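Lactamase_B domain-containing protein (Pontibacter korlensis, PDB 6XFR) probably hydrolyses beta-lactam antibiotics to substituted beta-amino acids, as a zinc-dependent class B1 metallo-beta-lactamase. Local coordinates at residues G35-T40 against T61-N66; V71-P76 against F125-Q130; V134-G139 against D144-Y149. All blocks are in the same frame, centred on the assembly; numbering follows the deposited sequence.

From the N terminus the three contacts follow one another in series, with none nested and none crossing. Contact 1 closes a loop of 20 intervening residues and sets helix 53-67 on strand 30-40 of the N-terminal sheet. Contact 2 spans 48 residues, among them the zinc ligands His78, His80 and Asp82, and brings strand 71-75 of that sheet to strand 123-127 of the second one. Contact 3 closes a loop of four residues that includes the zinc ligand His141, within the second sheet. Contacts 1 and 2 touch through Thr40, whose CB lies 3.2 Å from Ile127 O; contacts 2 and 3 meet where Phe125 CE2 is 4.2 Å from Val134 CG2.

Contact 1: G35-T40 against T61-N66; sequences GLIVST and TWIKTN
Ile37 meets Trp62 and Ile63 with both of its branches, and these apolar touches make up the whole contact. The ethyl branch of Ile37 ends beside the six-membered part of the indole, with CD1 3.7 Å from Trp62 CZ3. The approach is oblique. The same methyl also lies near Ile63, 4.2 Å from its CD1. The other branch meets Ile63 tip to tip: Ile37 CG2 is 3.9 Å from Ile63 CD1. In Ile37 that methyl branch stands opposite the backbone N while CG1 turns away from the carbonyl carbon (chi1 -36°), which spreads the two branches toward two successive helix residues. Trp62 in turn holds its CG trans to the backbone N (chi1 -174°), and Ile63 CG1 lies at the edge of its ring, in plane.

No hydrogen bond links Ile37 to the two helix side chains. The helix keeps its own backbone ladder, as in Asn66 N to Trp62 O at 2.9 Å. The nearest CA atoms, those of Ile37 and Ile63, are 8.5 Å apart, as expected for a helix packed on a sheet through its side chains.

In the αβ/βα fold of the metallo-beta-lactamases, helix 53-67 covers the N-terminal sheet here. Leu59 and Leu67 of the helix also touch Ile37, Val10 of strand 8-14 touches both Ile37 and Trp62, and Trp18 of strand 17-25 meets the Trp62 ring edge-to-face.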
ATOM      1  N   GLY B  35       5.682  10.531  -4.081  1.00 23.45           N
ATOM      2  CA  GLY B  35       6.413  10.283  -5.307  1.00 22.01           C
ATOM      3  C   GLY B  35       6.997   8.880  -5.263  1.00 25.21           C
ATOM      4  O   GLY B  35       6.814   8.148  -4.290  1.00 24.80           O
ATOM      5  N   LEU B  36       7.724   8.532  -6.322  1.00 31.26           N
ATOM      6  CA  LEU B  36       8.437   7.259  -6.393  1.00 24.85           C
ATOM      7  C   LEU B  36       9.939   7.487  -6.435  1.00 30.21           C
ATOM      8  O   LEU B  36      10.430   8.489  -6.976  1.00 24.26           O
ATOM      9  CB  LEU B  36       8.070   6.459  -7.634  1.00 23.91           C
ATOM     10  CG  LEU B  36       6.707   5.815  -7.755  1.00 26.94           C
ATOM     11  CD1 LEU B  36       6.708   4.871  -8.978  1.00 22.07           C
ATOM     12  CD2 LEU B  36       6.397   5.075  -6.476  1.00 26.95           C
ATOM     13  N   ILE B  37      10.660   6.525  -5.867  1.00 33.64           N
ATOM     14  CA  ILE B  37      12.080   6.320  -6.135  1.00 32.91           C
ATOM     15  C   ILE B  37      12.206   4.930  -6.725  1.00 31.81           C
ATOM     16  O   ILE B  37      11.566   3.994  -6.242  1.00 31.87           O
ATOM     17  CB  ILE B  37      12.947   6.444  -4.871  1.00 35.10           C
ATOM     18  CG1 ILE B  37      12.403   7.520  -3.936  1.00 30.10           C
ATOM     19  CG2 ILE B  37      14.410   6.661  -5.255  1.00 37.25           C
ATOM     20  CD1 ILE B  37      13.099   7.562  -2.622  1.00 27.07           C
ATOM     21  N   VAL B  38      12.957   4.816  -7.809  1.00 27.45           N
ATOM     22  CA  VAL B  38      13.261   3.535  -8.433  1.00 25.42           C
ATOM     23  C   VAL B  38      14.769   3.342  -8.492  1.00 35.99           C
ATOM     24  O   VAL B  38      15.501   4.198  -9.010  1.00 41.60           O
ATOM     25  CB  VAL B  38      12.596   3.413  -9.810  1.00 22.46           C
ATOM     26  CG1 VAL B  38      12.864   2.034 -10.386  1.00 23.99           C
ATOM     27  CG2 VAL B  38      11.100   3.592  -9.610  1.00 32.22           C
ATOM     28  N   SER B  39      15.222   2.214  -7.954  1.00 27.82           N
ATOM     29  CA  SER B  39      16.633   1.860  -7.941  1.00 29.47           C
ATOM     30  C   SER B  39      16.938   0.979  -9.142  1.00 25.63           C
ATOM     31  O   SER B  39      16.160   0.080  -9.466  1.00 30.50           O
ATOM     32  CB  SER B  39      17.005   1.144  -6.637  1.00 31.46           C
ATOM     33  OG  SER B  39      18.417   1.052  -6.513  1.00 38.18           O
ATOM     34  N   THR B  40      18.030   1.278  -9.838  1.00 27.53           N
ATOM     35  CA  THR B  40      18.438   0.503 -11.008  1.00 30.15           C
ATOM     36  C   THR B  40      19.892   0.128 -10.821  1.00 32.06           C
ATOM     37  O   THR B  40      20.542   0.544  -9.856  1.00 31.51           O
ATOM     38  CB  THR B  40      18.229   1.241 -12.358  1.00 31.92           C
ATOM     39  OG1 THR B  40      19.329   2.107 -12.624  1.00 33.56           O
ATOM     40  CG2 THR B  40      16.955   2.078 -12.355  1.00 30.13           C
ATOM     41  N   THR B  61      19.252  13.247   0.679  1.00 38.31           N
ATOM     42  CA  THR B  61      20.085  12.646   1.715  1.00 44.17           C
ATOM     43  C   THR B  61      19.707  11.183   1.942  1.00 47.91           C
ATOM     44  O   THR B  61      20.576  10.316   2.072  1.00 50.78           O
ATOM     45  CB  THR B  61      19.985  13.455   3.015  1.00 43.61           C
ATOM     46  OG1 THR B  61      20.205  14.843   2.724  1.00 44.73           O
ATOM     47  CG2 THR B  61      21.009  12.997   4.008  1.00 46.68           C
ATOM     48  N   TRP B  62      18.414  10.878   1.952  1.00 46.61           N
ATOM     49  CA  TRP B  62      18.001   9.490   2.117  1.00 42.91           C
ATOM     50  C   TRP B  62      18.577   8.603   1.021  1.00 37.22           C
ATOM     51  O   TRP B  62      19.168   7.554   1.302  1.00 38.47           O
ATOM     52  CB  TRP B  62      16.478   9.404   2.123  1.00 40.43           C
ATOM     53  CG  TRP B  62      16.006   8.025   2.429  1.00 41.80           C
ATOM     54  CD1 TRP B  62      15.755   7.497   3.662  1.00 41.36           C
ATOM     55  CD2 TRP B  62      15.755   6.985   1.486  1.00 38.24           C
ATOM     56  NE1 TRP B  62      15.351   6.184   3.546  1.00 42.22           N
ATOM     57  CE2 TRP B  62      15.336   5.844   2.221  1.00 40.00           C
ATOM     58  CE3 TRP B  62      15.831   6.906   0.093  1.00 40.66           C
ATOM     59  CZ2 TRP B  62      15.004   4.641   1.617  1.00 40.49           C
ATOM     60  CZ3 TRP B  62      15.499   5.706  -0.517  1.00 53.29           C
ATOM     61  CH2 TRP B  62      15.083   4.581   0.254  1.00 52.02           C
ATOM     62  N   ILE B  63      18.400   9.010  -0.243  1.00 43.71           N
ATOM     63  CA  ILE B  63      18.864   8.214  -1.381  1.00 42.96           C
ATOM     64  C   ILE B  63      20.350   7.926  -1.256  1.00 46.31           C
ATOM     65  O   ILE B  63      20.801   6.808  -1.533  1.00 45.92           O
ATOM     66  CB  ILE B  63      18.529   8.926  -2.710  1.00 32.63           C
ATOM     67  CG1 ILE B  63      17.084   8.631  -3.099  1.00 31.36           C
ATOM     68  CG2 ILE B  63      19.430   8.453  -3.826  1.00 32.82           C
ATOM     69  CD1 ILE B  63      16.431   9.711  -3.856  1.00 29.90           C
ATOM     70  N   LYS B  64      21.131   8.928  -0.831  1.00 46.71           N
ATOM     71  CA  LYS B  64      22.571   8.757  -0.731  1.00 39.02           C
ATOM     72  C   LYS B  64      22.958   7.821   0.425  1.00 44.36           C
ATOM     73  O   LYS B  64      23.977   7.124   0.342  1.00 42.20           O
ATOM     74  CB  LYS B  64      23.227  10.130  -0.598  1.00 40.45           C
ATOM     75  CG  LYS B  64      24.704  10.047  -0.411  1.00 43.07           C
ATOM     76  CD  LYS B  64      25.472  11.091  -1.110  1.00 44.44           C
ATOM     77  CE  LYS B  64      26.825  10.560  -1.507  1.00 46.40           C
ATOM     78  NZ  LYS B  64      26.941  10.380  -2.986  1.00 55.10           N
ATOM     79  N   THR B  65      22.169   7.783   1.505  1.00 41.49           N
ATOM     80  CA  THR B  65      22.511   6.933   2.642  1.00 43.87           C
ATOM     81  C   THR B  65      22.106   5.476   2.414  1.00 51.57           C
ATOM     82  O   THR B  65      22.862   4.556   2.753  1.00 45.46           O
ATOM     83  CB  THR B  65      21.830   7.440   3.906  1.00 45.43           C
ATOM     84  OG1 THR B  65      22.418   8.669   4.321  1.00 49.50           O
ATOM     85  CG2 THR B  65      21.940   6.412   5.023  1.00 48.13           C
ATOM     86  N   ASN B  66      20.920   5.249   1.842  1.00 41.92           N
ATOM     87  CA  ASN B  66      20.340   3.915   1.780  1.00 42.64           C
ATOM     88  C   ASN B  66      20.491   3.241   0.418  1.00 45.15           C
ATOM     89  O   ASN B  66      20.845   2.064   0.350  1.00 52.13           O
ATOM     90  CB  ASN B  66      18.867   3.996   2.175  1.00 42.58           C
ATOM     91  CG  ASN B  66      18.674   4.728   3.488  1.00 49.49           C
ATOM     92  OD1 ASN B  66      18.045   5.774   3.547  1.00 54.75           O
ATOM     93  ND2 ASN B  66      19.254   4.200   4.536  1.00 50.35           N
TER

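Contact 2: V71-P76 against F125-Q130; sequences VKVCVP and FAIGGQ
Lys72 and Ile127 mark the closest passage of the two backbones, with CA atoms 8.6 Å apart, a spacing that leaves room for side chains and rules out strand pairing. Segment 71-76 lies on strand 71-75, beside strand 43-47 of the N-terminal sheet; segment 125-130 ends strand 123-127, outermost in the second sheet, and turns back. The reversal is a type I' beta turn from Ile127 to Gln130, closed by Ile127 N to Gln130 O and Gln130 N to Ile127 O, both 2.9 Å. Its two corners, Gly128 (phi 57°) and Gly129 (phi 81°), have positive phi values that suit glycine.

Ile127 carries the contact with the methyl at the end of its longer branch. That chain is fully extended (chi2 176°), which carries CD1 across the gap to lie 4.3 Å from Val73 CG1. The same methyl also comes 4.5 Å from Lys72 CB, while the rest of the lysine leads away from the turn. The Phe125 ring stands slightly farther off on the same side of its strand, CE1 4.9 Å from Val73 CG1 and CZ 5.0 Å from Val75 CG2.

The two sheets thus face each other here as layers of the αβ/βα sandwich. With no hydrogen bond across and 135 Å² buried in all, cohesion rests on light van der Waals and hydrophobic contact: Val73 supplies the buried part, and the aliphatic base of Lys72 borders it while its ammonium-bearing chain turns elsewhere.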
ATOM      1  N   VAL B  71      21.258  10.000  -8.247  1.00 31.16           N
ATOM      2  CA  VAL B  71      19.983  10.149  -8.943  1.00 30.25           C
ATOM      3  C   VAL B  71      20.312  10.538 -10.377  1.00 31.11           C
ATOM      4  O   VAL B  71      20.941  11.571 -10.617  1.00 31.64           O
ATOM      5  CB  VAL B  71      19.088  11.219  -8.283  1.00 26.69           C
ATOM      6  CG1 VAL B  71      17.745  11.359  -9.021  1.00 24.76           C
ATOM      7  CG2 VAL B  71      18.849  10.934  -6.819  1.00 27.87           C
ATOM      8  N   LYS B  72      19.923   9.699 -11.329  1.00 24.69           N
ATOM      9  CA  LYS B  72      20.272   9.982 -12.711  1.00 29.66           C
ATOM     10  C   LYS B  72      19.351  11.032 -13.309  1.00 36.82           C
ATOM     11  O   LYS B  72      19.780  11.823 -14.157  1.00 41.31           O
ATOM     12  CB  LYS B  72      20.218   8.700 -13.555  1.00 25.22           C
ATOM     13  CG  LYS B  72      21.264   7.648 -13.177  1.00 26.74           C
ATOM     14  CD  LYS B  72      22.527   8.311 -12.665  1.00 29.70           C
ATOM     15  CE  LYS B  72      23.723   7.753 -13.380  1.00 34.29           C
ATOM     16  NZ  LYS B  72      24.792   8.791 -13.457  1.00 42.98           N
ATOM     17  N   VAL B  73      18.094  11.069 -12.868  1.00 28.46           N
ATOM     18  CA  VAL B  73      17.095  11.895 -13.530  1.00 27.31           C
ATOM     19  C   VAL B  73      15.894  12.041 -12.605  1.00 32.80           C
ATOM     20  O   VAL B  73      15.595  11.161 -11.792  1.00 32.50           O
ATOM     21  CB  VAL B  73      16.695  11.276 -14.893  1.00 23.84           C
ATOM     22  CG1 VAL B  73      15.736  10.098 -14.650  1.00 22.23           C
ATOM     23  CG2 VAL B  73      16.044  12.311 -15.787  1.00 21.94           C
ATOM     24  N   CYS B  74      15.173  13.127 -12.771  1.00 31.93           N
ATOM     25  CA  CYS B  74      13.976  13.360 -11.994  1.00 33.97           C
ATOM     26  C   CYS B  74      12.873  13.786 -12.947  1.00 38.46           C
ATOM     27  O   CYS B  74      13.078  14.636 -13.821  1.00 28.70           O
ATOM     28  CB  CYS B  74      14.254  14.441 -10.944  1.00 36.24           C
ATOM     29  SG  CYS B  74      12.821  15.220 -10.174  1.00 45.27           S
ATOM     30  N   VAL B  75      11.683  13.236 -12.743  1.00 38.14           N
ATOM     31  CA  VAL B  75      10.629  13.422 -13.732  1.00 31.27           C
ATOM     32  C   VAL B  75       9.410  13.933 -12.985  1.00 31.80           C
ATOM     33  O   VAL B  75       8.667  13.116 -12.416  1.00 30.32           O
ATOM     34  CB  VAL B  75      10.307  12.112 -14.468  1.00 31.78           C
ATOM     35  CG1 VAL B  75       9.127  12.312 -15.450  1.00 33.54           C
ATOM     36  CG2 VAL B  75      11.542  11.525 -15.138  1.00 26.85           C
ATOM     37  N   PRO B  76       9.173  15.249 -12.933  1.00 36.53           N
ATOM     38  CA  PRO B  76       7.924  15.751 -12.351  1.00 36.68           C
ATOM     39  C   PRO B  76       6.761  15.382 -13.239  1.00 32.55           C
ATOM     40  O   PRO B  76       6.915  15.231 -14.452  1.00 26.81           O
ATOM     41  CB  PRO B  76       8.122  17.267 -12.295  1.00 43.66           C
ATOM     42  CG  PRO B  76       9.603  17.441 -12.287  1.00 49.18           C
ATOM     43  CD  PRO B  76      10.142  16.330 -13.161  1.00 38.99           C
ATOM     44  N   PHE B 125      11.583   4.586 -21.851  1.00 30.29           N
ATOM     45  CA  PHE B 125      13.038   4.554 -21.785  1.00 35.69           C
ATOM     46  C   PHE B 125      13.506   3.596 -20.696  1.00 38.31           C
ATOM     47  O   PHE B 125      12.722   3.118 -19.857  1.00 24.70           O
ATOM     48  CB  PHE B 125      13.611   5.939 -21.531  1.00 32.55           C
ATOM     49  CG  PHE B 125      13.281   6.457 -20.189  1.00 32.78           C
ATOM     50  CD1 PHE B 125      14.193   6.389 -19.164  1.00 38.61           C
ATOM     51  CD2 PHE B 125      12.052   7.013 -19.947  1.00 31.10           C
ATOM     52  CE1 PHE B 125      13.886   6.884 -17.921  1.00 34.92           C
ATOM     53  CE2 PHE B 125      11.737   7.497 -18.713  1.00 29.46           C
ATOM     54  CZ  PHE B 125      12.651   7.429 -17.693  1.00 31.56           C
ATOM     55  N   ALA B 126      14.801   3.287 -20.735  1.00 29.65           N
ATOM     56  CA  ALA B 126      15.325   2.359 -19.758  1.00 32.94           C
ATOM     57  C   ALA B 126      16.652   2.850 -19.210  1.00 32.12           C
ATOM     58  O   ALA B 126      17.510   3.335 -19.955  1.00 43.47           O
ATOM     59  CB  ALA B 126      15.459   0.946 -20.354  1.00 28.45           C
ATOM     60  N   ILE B 127      16.811   2.678 -17.901  1.00 29.20           N
ATOM     61  CA  ILE B 127      18.052   2.926 -17.181  1.00 30.78           C
ATOM     62  C   ILE B 127      18.309   1.753 -16.235  1.00 28.99           C
ATOM     63  O   ILE B 127      17.429   1.363 -15.465  1.00 34.99           O
ATOM     64  CB  ILE B 127      17.984   4.237 -16.388  1.00 28.38           C
ATOM     65  CG1 ILE B 127      17.699   5.406 -17.321  1.00 34.80           C
ATOM     66  CG2 ILE B 127      19.259   4.447 -15.620  1.00 24.56           C
ATOM     67  CD1 ILE B 127      17.517   6.733 -16.558  1.00 37.36           C
ATOM     68  N   GLY B 128      19.520   1.212 -16.276  1.00 33.40           N
ATOM     69  CA  GLY B 128      19.961   0.177 -15.345  1.00 34.51           C
ATOM     70  C   GLY B 128      19.105  -1.067 -15.306  1.00 40.82           C
ATOM     71  O   GLY B 128      18.888  -1.636 -14.227  1.00 51.91           O
ATOM     72  N   GLY B 129      18.637  -1.523 -16.464  1.00 39.74           N
ATOM     73  CA  GLY B 129      17.749  -2.658 -16.546  1.00 30.23           C
ATOM     74  C   GLY B 129      16.296  -2.345 -16.272  1.00 32.29           C
ATOM     75  O   GLY B 129      15.443  -3.230 -16.413  1.00 44.33           O
ATOM     76  N   GLN B 130      15.983  -1.128 -15.872  1.00 28.35           N
ATOM     77  CA  GLN B 130      14.646  -0.757 -15.460  1.00 31.40           C
ATOM     78  C   GLN B 130      13.991   0.052 -16.574  1.00 34.14           C
ATOM     79  O   GLN B 130      14.567   1.040 -17.038  1.00 36.10           O
ATOM     80  CB  GLN B 130      14.717   0.062 -14.178  1.00 26.91           C
ATOM     81  CG  GLN B 130      13.363   0.568 -13.730  1.00 31.68           C
ATOM     82  CD  GLN B 130      12.530  -0.496 -13.045  1.00 35.89           C
ATOM     83  OE1 GLN B 130      12.977  -1.158 -12.113  1.00 45.89           O
ATOM     84  NE2 GLN B 130      11.314  -0.654 -13.494  1.00 38.68           N
TER

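Contact 3: V134-G139 against D144-Y149; sequences VYFPGG and DNVVVY
Tyr135 and Val147 form the hydrogen-bonded pair of an antiparallel beta hairpin, strands 130-135 and 147-150 of the second sheet of the metallo-beta-lactamase sandwich. Tyr135 N to Val147 O and Val147 N to Tyr135 O, both 2.9 Å, fix the register; Val134 and Val148 are the adjoining non-hydrogen-bonded pair.

On the Tyr135 side of the sheet, Val147 CG2 lies near the plane of the tyrosine ring at its edge and 4.1 Å from Tyr135 CB. The ring itself leads on toward Arg191, with which it makes a cation-pi contact, while Leu188 of helix 181-191 touches Val147. Val134 and Val148 share the other face, Val134 CG1 to Val148 CG2 at 4.4 Å, and Val134 CG1 also crosses Val146 CG2 at a slant, 4.0 Å away.

Past Tyr135 the regular pairing stops but the chains stay close, and Phe136 lies against Val146 and Asp144. Its CG is trans to the backbone N (chi1 179°), which lays the ring beside residues 144-146: Val146 CG1 meets it at the edge, near its plane, as does the carbonyl carbon of Asp144. One face is covered by Gly138 N, 3.6 Å above the ring centre.

The connecting loop brings in the zinc ligand His141, and two side chains brace it. Asp144 OD1 is hydrogen-bonded to Thr142 OG1 and OD2 to Thr103 OG1. Asn145 takes the N-H groups of Gly140 and Thr142 on OD1, while its ND2 reaches Gly138 O at 2.9 Å, nearly in line with that C=O (163°) though with a bent N-H (135°).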
ATOM      1  N   VAL B 134       6.323   7.022 -19.815  1.00 23.61           N
ATOM      2  CA  VAL B 134       5.644   8.230 -19.392  1.00 23.31           C
ATOM      3  C   VAL B 134       4.517   8.469 -20.378  1.00 25.22           C
ATOM      4  O   VAL B 134       4.671   8.218 -21.574  1.00 37.46           O
ATOM      5  CB  VAL B 134       6.619   9.413 -19.264  1.00 22.61           C
ATOM      6  CG1 VAL B 134       5.963  10.571 -18.506  1.00 22.44           C
ATOM      7  CG2 VAL B 134       7.813   8.950 -18.483  1.00 21.34           C
ATOM      8  N   TYR B 135       3.349   8.847 -19.878  1.00 25.56           N
ATOM      9  CA  TYR B 135       2.185   8.891 -20.756  1.00 33.86           C
ATOM     10  C   TYR B 135       1.265  10.047 -20.390  1.00 28.37           C
ATOM     11  O   TYR B 135       1.130  10.403 -19.211  1.00 27.26           O
ATOM     12  CB  TYR B 135       1.406   7.574 -20.714  1.00 32.92           C
ATOM     13  CG  TYR B 135       0.100   7.586 -21.502  1.00 36.05           C
ATOM     14  CD1 TYR B 135       0.095   7.571 -22.886  1.00 33.73           C
ATOM     15  CD2 TYR B 135      -1.111   7.606 -20.856  1.00 32.17           C
ATOM     16  CE1 TYR B 135      -1.085   7.566 -23.602  1.00 36.65           C
ATOM     17  CE2 TYR B 135      -2.283   7.596 -21.553  1.00 38.97           C
ATOM     18  CZ  TYR B 135      -2.274   7.574 -22.930  1.00 38.21           C
ATOM     19  OH  TYR B 135      -3.485   7.567 -23.608  1.00 44.53           O
ATOM     20  N   PHE B 136       0.679  10.650 -21.422  1.00 30.51           N
ATOM     21  CA  PHE B 136      -0.242  11.770 -21.269  1.00 35.88           C
ATOM     22  C   PHE B 136      -1.636  11.295 -21.604  1.00 34.08           C
ATOM     23  O   PHE B 136      -1.916  11.046 -22.783  1.00 36.25           O
ATOM     24  CB  PHE B 136       0.139  12.943 -22.179  1.00 32.95           C
ATOM     25  CG  PHE B 136      -0.799  14.114 -22.060  1.00 39.89           C
ATOM     26  CD1 PHE B 136      -0.878  14.835 -20.865  1.00 33.71           C
ATOM     27  CD2 PHE B 136      -1.640  14.471 -23.130  1.00 37.69           C
ATOM     28  CE1 PHE B 136      -1.757  15.900 -20.757  1.00 38.41           C
ATOM     29  CE2 PHE B 136      -2.520  15.526 -23.030  1.00 39.64           C
ATOM     30  CZ  PHE B 136      -2.584  16.251 -21.855  1.00 42.80           C
ATOM     31  N   PRO B 137      -2.522  11.114 -20.626  1.00 39.91           N
ATOM     32  CA  PRO B 137      -3.894  10.660 -20.913  1.00 39.30           C
ATOM     33  C   PRO B 137      -4.884  11.781 -21.172  1.00 41.95           C
ATOM     34  O   PRO B 137      -6.036  11.498 -21.516  1.00 41.81           O
ATOM     35  CB  PRO B 137      -4.263   9.897 -19.641  1.00 35.64           C
ATOM     36  CG  PRO B 137      -3.494  10.583 -18.559  1.00 35.10           C
ATOM     37  CD  PRO B 137      -2.210  11.076 -19.180  1.00 37.38           C
ATOM     38  N   GLY B 138      -4.467  13.029 -21.018  1.00 39.36           N
ATOM     39  CA  GLY B 138      -5.348  14.172 -21.134  1.00 42.41           C
ATOM     40  C   GLY B 138      -5.382  15.002 -19.860  1.00 47.66           C
ATOM     41  O   GLY B 138      -4.888  14.607 -18.801  1.00 38.08           O
ATOM     42  N   GLY B 139      -5.953  16.197 -20.005  1.00 42.65           N
ATOM     43  CA  GLY B 139      -6.102  17.071 -18.861  1.00 43.13           C
ATOM     44  C   GLY B 139      -7.097  16.496 -17.861  1.00 53.43           C
ATOM     45  O   GLY B 139      -8.143  15.951 -18.227  1.00 56.58           O
ATOM     46  N   ASP B 144      -1.686  19.415 -17.915  1.00 37.28           N
ATOM     47  CA  ASP B 144      -0.456  18.759 -18.327  1.00 41.36           C
ATOM     48  C   ASP B 144      -0.133  17.464 -17.573  1.00 39.18           C
ATOM     49  O   ASP B 144       0.902  16.855 -17.858  1.00 30.58           O
ATOM     50  CB  ASP B 144       0.725  19.739 -18.167  1.00 38.75           C
ATOM     51  CG  ASP B 144       1.014  20.075 -16.677  1.00 42.45           C
ATOM     52  OD1 ASP B 144       0.041  20.332 -15.898  1.00 37.83           O
ATOM     53  OD2 ASP B 144       2.209  20.053 -16.290  1.00 41.65           O
ATOM     54  N   ASN B 145      -0.990  16.998 -16.660  1.00 44.11           N
ATOM     55  CA  ASN B 145      -0.613  15.874 -15.801  1.00 36.03           C
ATOM     56  C   ASN B 145      -0.233  14.635 -16.615  1.00 31.93           C
ATOM     57  O   ASN B 145      -0.958  14.232 -17.530  1.00 37.28           O
ATOM     58  CB  ASN B 145      -1.749  15.508 -14.835  1.00 37.41           C
ATOM     59  CG  ASN B 145      -3.126  15.479 -15.481  1.00 35.22           C
ATOM     60  OD1 ASN B 145      -3.908  16.396 -15.304  1.00 43.71           O
ATOM     61  ND2 ASN B 145      -3.395  14.462 -16.274  1.00 38.48           N
ATOM     62  N   VAL B 146       0.891  13.996 -16.262  1.00 32.47           N
ATOM     63  CA  VAL B 146       1.293  12.739 -16.897  1.00 31.62           C
ATOM     64  C   VAL B 146       1.369  11.632 -15.854  1.00 25.00           C
ATOM     65  O   VAL B 146       1.583  11.869 -14.665  1.00 24.57           O
ATOM     66  CB  VAL B 146       2.640  12.816 -17.659  1.00 32.20           C
ATOM     67  CG1 VAL B 146       2.464  13.507 -18.965  1.00 26.85           C
ATOM     68  CG2 VAL B 146       3.740  13.457 -16.823  1.00 26.35           C
ATOM     69  N   VAL B 147       1.235  10.399 -16.329  1.00 25.80           N
ATOM     70  CA  VAL B 147       1.440   9.246 -15.470  1.00 24.32           C
ATOM     71  C   VAL B 147       2.736   8.549 -15.893  1.00 24.53           C
ATOM     72  O   VAL B 147       3.328   8.846 -16.936  1.00 32.93           O
ATOM     73  CB  VAL B 147       0.231   8.273 -15.476  1.00 32.07           C
ATOM     74  CG1 VAL B 147      -1.062   8.986 -15.176  1.00 23.52           C
ATOM     75  CG2 VAL B 147       0.124   7.467 -16.780  1.00 23.57           C
ATOM     76  N   VAL B 148       3.214   7.666 -15.018  1.00 26.76           N
ATOM     77  CA  VAL B 148       4.429   6.875 -15.210  1.00 32.18           C
ATOM     78  C   VAL B 148       4.077   5.431 -14.905  1.00 23.59           C
ATOM     79  O   VAL B 148       3.475   5.149 -13.867  1.00 22.52           O
ATOM     80  CB  VAL B 148       5.586   7.335 -14.296  1.00 24.68           C
ATOM     81  CG1 VAL B 148       6.805   6.489 -14.512  1.00 25.50           C
ATOM     82  CG2 VAL B 148       5.888   8.800 -14.518  1.00 25.94           C
ATOM     83  N   TYR B 149       4.426   4.528 -15.806  1.00 24.06           N
ATOM     84  CA  TYR B 149       4.128   3.121 -15.641  1.00 26.03           C
ATOM     85  C   TYR B 149       5.441   2.372 -15.634  1.00 28.53           C
ATOM     86  O   TYR B 149       6.349   2.697 -16.412  1.00 26.47           O
ATOM     87  CB  TYR B 149       3.209   2.575 -16.737  1.00 30.49           C
ATOM     88  CG  TYR B 149       2.674   1.151 -16.475  1.00 35.33           C
ATOM     89  CD1 TYR B 149       1.928   0.847 -15.305  1.00 23.14           C
ATOM     90  CD2 TYR B 149       2.900   0.111 -17.405  1.00 31.70           C
ATOM     91  CE1 TYR B 149       1.430  -0.431 -15.071  1.00 23.53           C
ATOM     92  CE2 TYR B 149       2.390  -1.175 -17.179  1.00 27.04           C
ATOM     93  CZ  TYR B 149       1.664  -1.425 -16.004  1.00 25.25           C
ATOM     94  OH  TYR B 149       1.187  -2.676 -15.781  1.00 35.41           O
TER